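Local coordinates for AimR transcriptional regulator (Bacillus phage phi3T, PDB 5ZVV), which activates transcription of the phage aimX locus as a homodimer and is converted by the arbitrium peptide into an inactive monomer, so tipping infection from lysis towards lysogeny, at residues Leu294-Ala298 with Ala310-Leu314; Gly328-Tyr332 with Phe359-Pro363; Leu20-Ala24 with Lys51-Leu56. One frame throughout, in Å; residues are numbered along the deposited sequence.

How the contacts relate
All three contacts join helices without direct hydrogen bonds between segments, but their chemistry follows their place in the fold. Contacts 1 and 2 lie in one TPR-like array: helix 307-318 of contact 1 precedes helix 324-338 of contact 2, and the two contacts touch where Gln295 OE1, on helix 291-304, meets Phe329 CB at 3.3 Å. Both are buried, yet contact 1 relies on alanines that let the backbones come close, with an isoleucine beside them, whereas contact 2 uses aromatic rings and a bridging water. Contact 3, centred about 47 Å and 46 Å away, joins N-terminal helices on the opposite side of the chain's centre; partly buried, it sets aliphatic side chains beside exposed polar residues.

Contact 1. Residues Leu294-Ala298 with Ala310-Leu314; sequences LQLRA and ATEIL
Ile313 reaches across to helix 291-304 and overlaps Leu294, Arg297 and Ala298 at once. In its m,t rotamer it sets CG2 3.9 Å from Leu294 CB, 3.4 Å from Leu294 O and 4.0 Å from Ala298 CB, while its CD1 lies 3.8 Å from Arg297 CD. Both segments are regular helix, each closing a backbone turn, Ala298 N to Leu294 O and Leu314 N to Ala310 O, at 2.9 Å. Their axes approach to 9.0 Å and run nearly antiparallel, at 158° (signed crossing -158°). Register is set by two alanines: the CA atoms of Ala298 and Ala310 are 4.3 Å apart, their CB atoms 4.2 Å, and Ala310 CB is 3.5 Å from Ala298 O. Such closeness is possible because neither residue carries more than a methyl. Leu314, also m,t, starts sideways but brings CD2 to 4.1 Å from Ala298 CB. Arg297, extended with all chi angles near 180°, meets Ile313 CD1 most closely through CD, and its NH2 is hydrogen-bonded to Tyr301 OH. On the neighbouring helix 324-338, Phe329 and Tyr333 pack on Gln295. Small residues twelve positions apart, closing two consecutive antiparallel helices, match the spacing of small positions 8 and 20 in the TPR consensus, so this is consistent with the helix A-helix B hairpin of a tetratricopeptide-like repeat.

Contact 2. Residues Gly328-Tyr332 with Phe359-Pro363; sequences GFYYY and FIQLP
Aromatic packing comes first. Phe329 (chi1 m), on the regular helix 324-338, starts sideways but swings its ring towards Phe359 (also m), in the turn leading into helix 361-369. Phe329 CZ sits over one face of the Phe359 ring, 3.5 Å from Phe359 CG; the centroids are 5.2 Å apart and the planes inclined at 58°. Phe351 of helix 341-353 meets Phe329 edge-to-face.

Contacts of Leu362 and Pro363 with the rings follow. Leu362, m,t, places CD1 3.5 Å from Phe329 CE1. Its CB makes a CH-pi contact with the Tyr332 ring, 3.9 Å from the centroid and 9° off the normal. Tyr332 (chi1 t) brings CD1 4.2 Å from Pro363 CD and, packing on backbone, 3.7 Å from Pro363 N; the closest CA pair is Tyr332-Pro363, 6.0 Å.

The polar link is indirect: one water lies 2.5 Å from Tyr332 OH and donates to Leu362 O at 2.6 Å. Within the segments, Tyr332 N bonds to Gly328 O (3.0 Å) and Leu362 N to Phe359 O (2.9 Å).

Separated by helix 341-353, helices 324-338 and 361-369 probably correspond to first helices of successive hairpins, consistent with inter-repeat packing in TPR-like solenoids.

Contact 3. Residues Leu20-Ala24 with Lys51-Leu56; sequences LAKLA and KIVKNL
Taken in order along helix 47-56, the first residue to face helix 14-24 is Lys51, whose CA-CB bond points toward its partner although the end of the side chain leads away; its carbonyl O lies 4.4 Å from Leu23 CD2. Ile52 is the hub. Its m,m rotamer turns a sideways side chain inward, so that CD1 lies 3.4 Å from Leu20 O, 3.8 Å from Leu20 CD2, 4.0 Å from Ala24 CB and 4.2 Å from Leu23 CD2. Leu20 and Ile52 also share the closest CA pair, at 6.7 Å. Asn55, chi1 t, lies nearer the exposed edge: its OD1 packs 3.3 Å from Leu20 CD2 and its CB 4.4 Å from Leu23 CD2. Leu56, in a t,p rotamer, closes the contact at the C-terminal end of the helix, with CD1 3.8 Å from Leu20 CD1. Leu20, m,t, thus carries CD2 to Ile52 and Asn55 and CD1 to Leu56. The axes pass 10.3 Å apart at 149° (signed crossing 149°), antiparallel but clearly skewed, with backbone bonds of 2.9 Å from Ala24 N to Leu20 O and from Asn55 N to Lys51 O. Phe32 of helix 29-36 packs on Leu20, Ala24 and Ile52, while Ile6 of helix 2-11 also covers Ile52. Four short helices sharing one apolar centre that includes Phe32, with helices 14-24 and 29-36 joined by a brief turn, are consistent with a helix-turn-helix DNA-binding domain.

Contact 1. Residues Leu294-Ala298 with Ala310-Leu314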
# COMPACT_ATOMS: atom_id res chain seq x y z
N LEU A 294 29.09 -5.54 5.63
CA LEU A 294 29.46 -6.33 6.80
C LEU A 294 28.82 -7.71 6.75
O LEU A 294 29.48 -8.72 7.05
CB LEU A 294 29.03 -5.61 8.08
CG LEU A 294 29.92 -4.45 8.54
CD1 LEU A 294 29.34 -3.81 9.80
CD2 LEU A 294 31.34 -4.94 8.78
N GLN A 295 27.54 -7.78 6.35
CA GLN A 295 26.88 -9.07 6.20
C GLN A 295 27.58 -9.94 5.17
O GLN A 295 27.78 -11.14 5.38
CB GLN A 295 25.42 -8.88 5.79
CG GLN A 295 24.49 -8.43 6.90
CD GLN A 295 23.04 -8.51 6.48
OE1 GLN A 295 22.74 -8.80 5.32
NE2 GLN A 295 22.13 -8.25 7.41
N LEU A 296 27.97 -9.35 4.03
CA LEU A 296 28.65 -10.10 2.99
C LEU A 296 30.02 -10.58 3.47
O LEU A 296 30.43 -11.71 3.15
CB LEU A 296 28.79 -9.24 1.74
CG LEU A 296 27.44 -8.97 1.07
CD1 LEU A 296 27.59 -8.05 -0.14
CD2 LEU A 296 26.80 -10.28 0.67
N ARG A 297 30.72 -9.75 4.23
CA ARG A 297 32.02 -10.16 4.78
C ARG A 297 31.86 -11.31 5.76
O ARG A 297 32.67 -12.25 5.77
CB ARG A 297 32.70 -8.96 5.44
CG ARG A 297 34.05 -9.25 6.07
CD ARG A 297 34.64 -8.00 6.68
NE ARG A 297 35.91 -8.26 7.34
CZ ARG A 297 36.61 -7.36 8.02
NH1 ARG A 297 36.16 -6.11 8.12
NH2 ARG A 297 37.75 -7.70 8.59
N ALA A 298 30.82 -11.26 6.60
CA ALA A 298 30.56 -12.37 7.51
C ALA A 298 30.19 -13.63 6.75
O ALA A 298 30.58 -14.74 7.13
CB ALA A 298 29.46 -11.99 8.51
N ALA A 310 33.16 -14.06 11.80
CA ALA A 310 31.80 -13.88 11.31
C ALA A 310 30.83 -13.61 12.45
O ALA A 310 30.02 -12.68 12.38
CB ALA A 310 31.37 -15.12 10.52
N THR A 311 30.91 -14.41 13.52
CA THR A 311 30.05 -14.21 14.67
C THR A 311 30.32 -12.87 15.34
O THR A 311 29.40 -12.26 15.91
CB THR A 311 30.24 -15.36 15.67
OG1 THR A 311 29.90 -16.60 15.03
CG2 THR A 311 29.35 -15.18 16.89
N GLU A 312 31.56 -12.39 15.29
CA GLU A 312 31.85 -11.05 15.80
C GLU A 312 31.11 -10.00 14.98
O GLU A 312 30.47 -9.10 15.54
CB GLU A 312 33.36 -10.81 15.77
CG GLU A 312 33.82 -9.61 16.57
CD GLU A 312 35.31 -9.65 16.85
OE1 GLU A 312 36.03 -10.38 16.14
OE2 GLU A 312 35.75 -8.95 17.79
N ILE A 313 31.19 -10.10 13.65
CA ILE A 313 30.49 -9.14 12.79
C ILE A 313 28.98 -9.20 13.04
O ILE A 313 28.32 -8.16 13.11
CB ILE A 313 30.84 -9.40 11.31
CG1 ILE A 313 32.32 -9.14 11.06
CG2 ILE A 313 29.98 -8.54 10.40
CD1 ILE A 313 32.75 -9.37 9.63
N LEU A 314 28.43 -10.40 13.19
CA LEU A 314 26.99 -10.53 13.41
C LEU A 314 26.58 -9.99 14.78
O LEU A 314 25.51 -9.39 14.92
CB LEU A 314 26.55 -11.98 13.24
CG LEU A 314 26.76 -12.59 11.85
CD1 LEU A 314 26.33 -14.05 11.82
CD2 LEU A 314 26.00 -11.80 10.79

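Contact 2. Residues Gly328-Tyr332 with Phe359-Pro363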
# COMPACT_ATOMS: atom_id res chain seq x y z
N GLY A 328 16.34 -10.81 7.36
CA GLY A 328 16.23 -12.09 6.68
C GLY A 328 17.58 -12.65 6.31
O GLY A 328 17.89 -13.82 6.61
N PHE A 329 18.42 -11.83 5.68
CA PHE A 329 19.80 -12.27 5.42
C PHE A 329 20.53 -12.59 6.72
O PHE A 329 21.22 -13.62 6.82
CB PHE A 329 20.55 -11.21 4.63
CG PHE A 329 20.09 -11.08 3.21
CD1 PHE A 329 20.51 -11.98 2.25
CD2 PHE A 329 19.25 -10.05 2.83
CE1 PHE A 329 20.09 -11.87 0.94
CE2 PHE A 329 18.82 -9.93 1.52
CZ PHE A 329 19.24 -10.84 0.57
N TYR A 330 20.37 -11.73 7.73
CA TYR A 330 21.09 -11.88 9.00
C TYR A 330 20.81 -13.24 9.64
O TYR A 330 21.74 -13.97 9.99
CB TYR A 330 20.71 -10.74 9.94
CG TYR A 330 21.22 -10.86 11.36
CD1 TYR A 330 22.49 -10.40 11.70
CD2 TYR A 330 20.43 -11.40 12.36
CE1 TYR A 330 22.96 -10.50 13.00
CE2 TYR A 330 20.89 -11.51 13.66
CZ TYR A 330 22.15 -11.06 13.98
OH TYR A 330 22.61 -11.16 15.27
N TYR A 331 19.53 -13.58 9.79
CA TYR A 331 19.20 -14.88 10.37
C TYR A 331 19.53 -16.03 9.42
O TYR A 331 19.71 -17.16 9.89
CB TYR A 331 17.72 -14.92 10.75
CG TYR A 331 17.34 -13.95 11.85
CD1 TYR A 331 17.46 -14.31 13.19
CD2 TYR A 331 16.87 -12.69 11.54
CE1 TYR A 331 17.12 -13.42 14.19
CE2 TYR A 331 16.52 -11.79 12.54
CZ TYR A 331 16.65 -12.17 13.86
OH TYR A 331 16.30 -11.29 14.86
N TYR A 332 19.61 -15.77 8.11
CA TYR A 332 20.12 -16.81 7.22
C TYR A 332 21.57 -17.15 7.55
O TYR A 332 21.95 -18.33 7.62
CB TYR A 332 19.98 -16.39 5.76
CG TYR A 332 20.63 -17.36 4.79
CD1 TYR A 332 20.12 -18.64 4.62
CD2 TYR A 332 21.74 -16.99 4.05
CE1 TYR A 332 20.71 -19.53 3.75
CE2 TYR A 332 22.33 -17.88 3.16
CZ TYR A 332 21.82 -19.15 3.02
OH TYR A 332 22.40 -20.03 2.14
N PHE A 359 14.70 -13.70 -2.48
CA PHE A 359 15.76 -14.22 -1.63
C PHE A 359 15.26 -15.13 -0.52
O PHE A 359 16.08 -15.72 0.20
CB PHE A 359 16.57 -13.06 -1.03
CG PHE A 359 17.36 -12.30 -2.05
CD1 PHE A 359 18.53 -12.82 -2.58
CD2 PHE A 359 16.93 -11.06 -2.49
CE1 PHE A 359 19.25 -12.13 -3.53
CE2 PHE A 359 17.65 -10.35 -3.43
CZ PHE A 359 18.81 -10.89 -3.95
N ILE A 360 13.94 -15.27 -0.36
CA ILE A 360 13.40 -16.21 0.62
C ILE A 360 13.81 -17.64 0.30
O ILE A 360 13.75 -18.52 1.17
CB ILE A 360 11.87 -16.07 0.71
CG1 ILE A 360 11.33 -16.82 1.93
CG2 ILE A 360 11.21 -16.57 -0.57
CD1 ILE A 360 9.84 -16.64 2.15
N GLN A 361 14.25 -17.90 -0.93
CA GLN A 361 14.72 -19.23 -1.26
C GLN A 361 16.04 -19.56 -0.58
O GLN A 361 16.39 -20.74 -0.49
CB GLN A 361 14.86 -19.39 -2.78
CG GLN A 361 15.86 -18.44 -3.42
CD GLN A 361 15.86 -18.55 -4.94
OE1 GLN A 361 16.29 -19.56 -5.50
NE2 GLN A 361 15.38 -17.51 -5.61
N LEU A 362 16.77 -18.55 -0.09
CA LEU A 362 18.02 -18.83 0.62
C LEU A 362 17.80 -19.78 1.79
O LEU A 362 18.40 -20.87 1.80
CB LEU A 362 18.68 -17.52 1.06
CG LEU A 362 19.39 -16.68 0.01
CD1 LEU A 362 19.91 -15.40 0.64
CD2 LEU A 362 20.53 -17.47 -0.58
N PRO A 363 16.97 -19.46 2.79
CA PRO A 363 16.75 -20.45 3.86
C PRO A 363 15.98 -21.67 3.37
O PRO A 363 16.29 -22.79 3.79
CB PRO A 363 15.96 -19.66 4.91
CG PRO A 363 15.29 -18.59 4.15
CD PRO A 363 16.23 -18.21 3.06
O HOH W 1 20.76 -21.18 0.65

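Contact 3. Residues Leu20-Ala24 with Lys51-Leu56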
# COMPACT_ATOMS: atom_id res chain seq x y z
N LEU A 20 31.08 11.95 -35.67
CA LEU A 20 30.32 12.76 -34.70
C LEU A 20 29.37 13.72 -35.40
O LEU A 20 28.25 13.93 -34.94
CB LEU A 20 31.28 13.52 -33.79
CG LEU A 20 31.79 12.76 -32.56
CD1 LEU A 20 32.78 13.61 -31.78
CD2 LEU A 20 30.63 12.35 -31.69
N ALA A 21 29.82 14.31 -36.51
CA ALA A 21 28.91 15.13 -37.32
C ALA A 21 27.74 14.30 -37.83
O ALA A 21 26.59 14.75 -37.80
CB ALA A 21 29.68 15.76 -38.48
N LYS A 22 28.02 13.08 -38.30
CA LYS A 22 26.97 12.18 -38.75
C LYS A 22 26.04 11.80 -37.60
O LYS A 22 24.82 11.69 -37.79
CB LYS A 22 27.59 10.93 -39.38
CG LYS A 22 26.68 9.72 -39.45
CD LYS A 22 26.01 9.59 -40.81
CE LYS A 22 25.59 8.16 -41.08
NZ LYS A 22 24.77 7.59 -39.97
N LEU A 23 26.60 11.58 -36.41
CA LEU A 23 25.78 11.28 -35.25
C LEU A 23 24.87 12.45 -34.90
O LEU A 23 23.73 12.24 -34.46
CB LEU A 23 26.66 10.91 -34.06
CG LEU A 23 25.96 10.61 -32.74
CD1 LEU A 23 24.97 9.46 -32.90
CD2 LEU A 23 26.97 10.29 -31.64
N ALA A 24 25.34 13.68 -35.08
CA ALA A 24 24.51 14.85 -34.85
C ALA A 24 23.59 15.18 -36.02
O ALA A 24 22.77 16.09 -35.90
CB ALA A 24 25.39 16.06 -34.53
N LYS A 51 24.21 13.65 -26.75
CA LYS A 51 24.81 12.48 -27.41
C LYS A 51 26.28 12.74 -27.75
O LYS A 51 27.13 11.87 -27.54
CB LYS A 51 24.02 12.12 -28.66
CG LYS A 51 22.59 11.66 -28.41
CD LYS A 51 21.91 11.24 -29.71
CE LYS A 51 20.45 10.85 -29.50
NZ LYS A 51 19.57 12.02 -29.23
N ILE A 52 26.58 13.93 -28.28
CA ILE A 52 27.96 14.25 -28.65
C ILE A 52 28.85 14.27 -27.42
O ILE A 52 29.96 13.73 -27.42
CB ILE A 52 28.01 15.59 -29.40
CG1 ILE A 52 27.14 15.54 -30.66
CG2 ILE A 52 29.44 15.96 -29.75
CD1 ILE A 52 27.50 14.42 -31.61
N VAL A 53 28.39 14.91 -26.34
CA VAL A 53 29.19 15.03 -25.13
C VAL A 53 29.42 13.66 -24.50
O VAL A 53 30.53 13.35 -24.05
CB VAL A 53 28.51 16.00 -24.14
CG1 VAL A 53 29.26 16.02 -22.81
CG2 VAL A 53 28.44 17.39 -24.73
N LYS A 54 28.39 12.82 -24.47
CA LYS A 54 28.55 11.48 -23.91
C LYS A 54 29.50 10.65 -24.76
O LYS A 54 30.27 9.84 -24.23
CB LYS A 54 27.19 10.80 -23.77
CG LYS A 54 27.03 9.96 -22.50
CD LYS A 54 27.76 8.63 -22.60
CE LYS A 54 27.77 7.89 -21.26
NZ LYS A 54 28.69 8.52 -20.27
N ASN A 55 29.47 10.84 -26.08
CA ASN A 55 30.38 10.08 -26.94
C ASN A 55 31.82 10.56 -26.78
O ASN A 55 32.76 9.76 -26.84
CB ASN A 55 29.95 10.20 -28.40
CG ASN A 55 30.89 9.47 -29.35
OD1 ASN A 55 31.90 10.03 -29.78
ND2 ASN A 55 30.56 8.23 -29.67
N LEU A 56 32.02 11.86 -26.58
CA LEU A 56 33.35 12.45 -26.64
C LEU A 56 34.04 12.49 -25.28
O LEU A 56 35.22 12.14 -25.17
CB LEU A 56 33.26 13.86 -27.23
CG LEU A 56 34.53 14.47 -27.82
CD1 LEU A 56 35.19 13.50 -28.78
CD2 LEU A 56 34.19 15.78 -28.53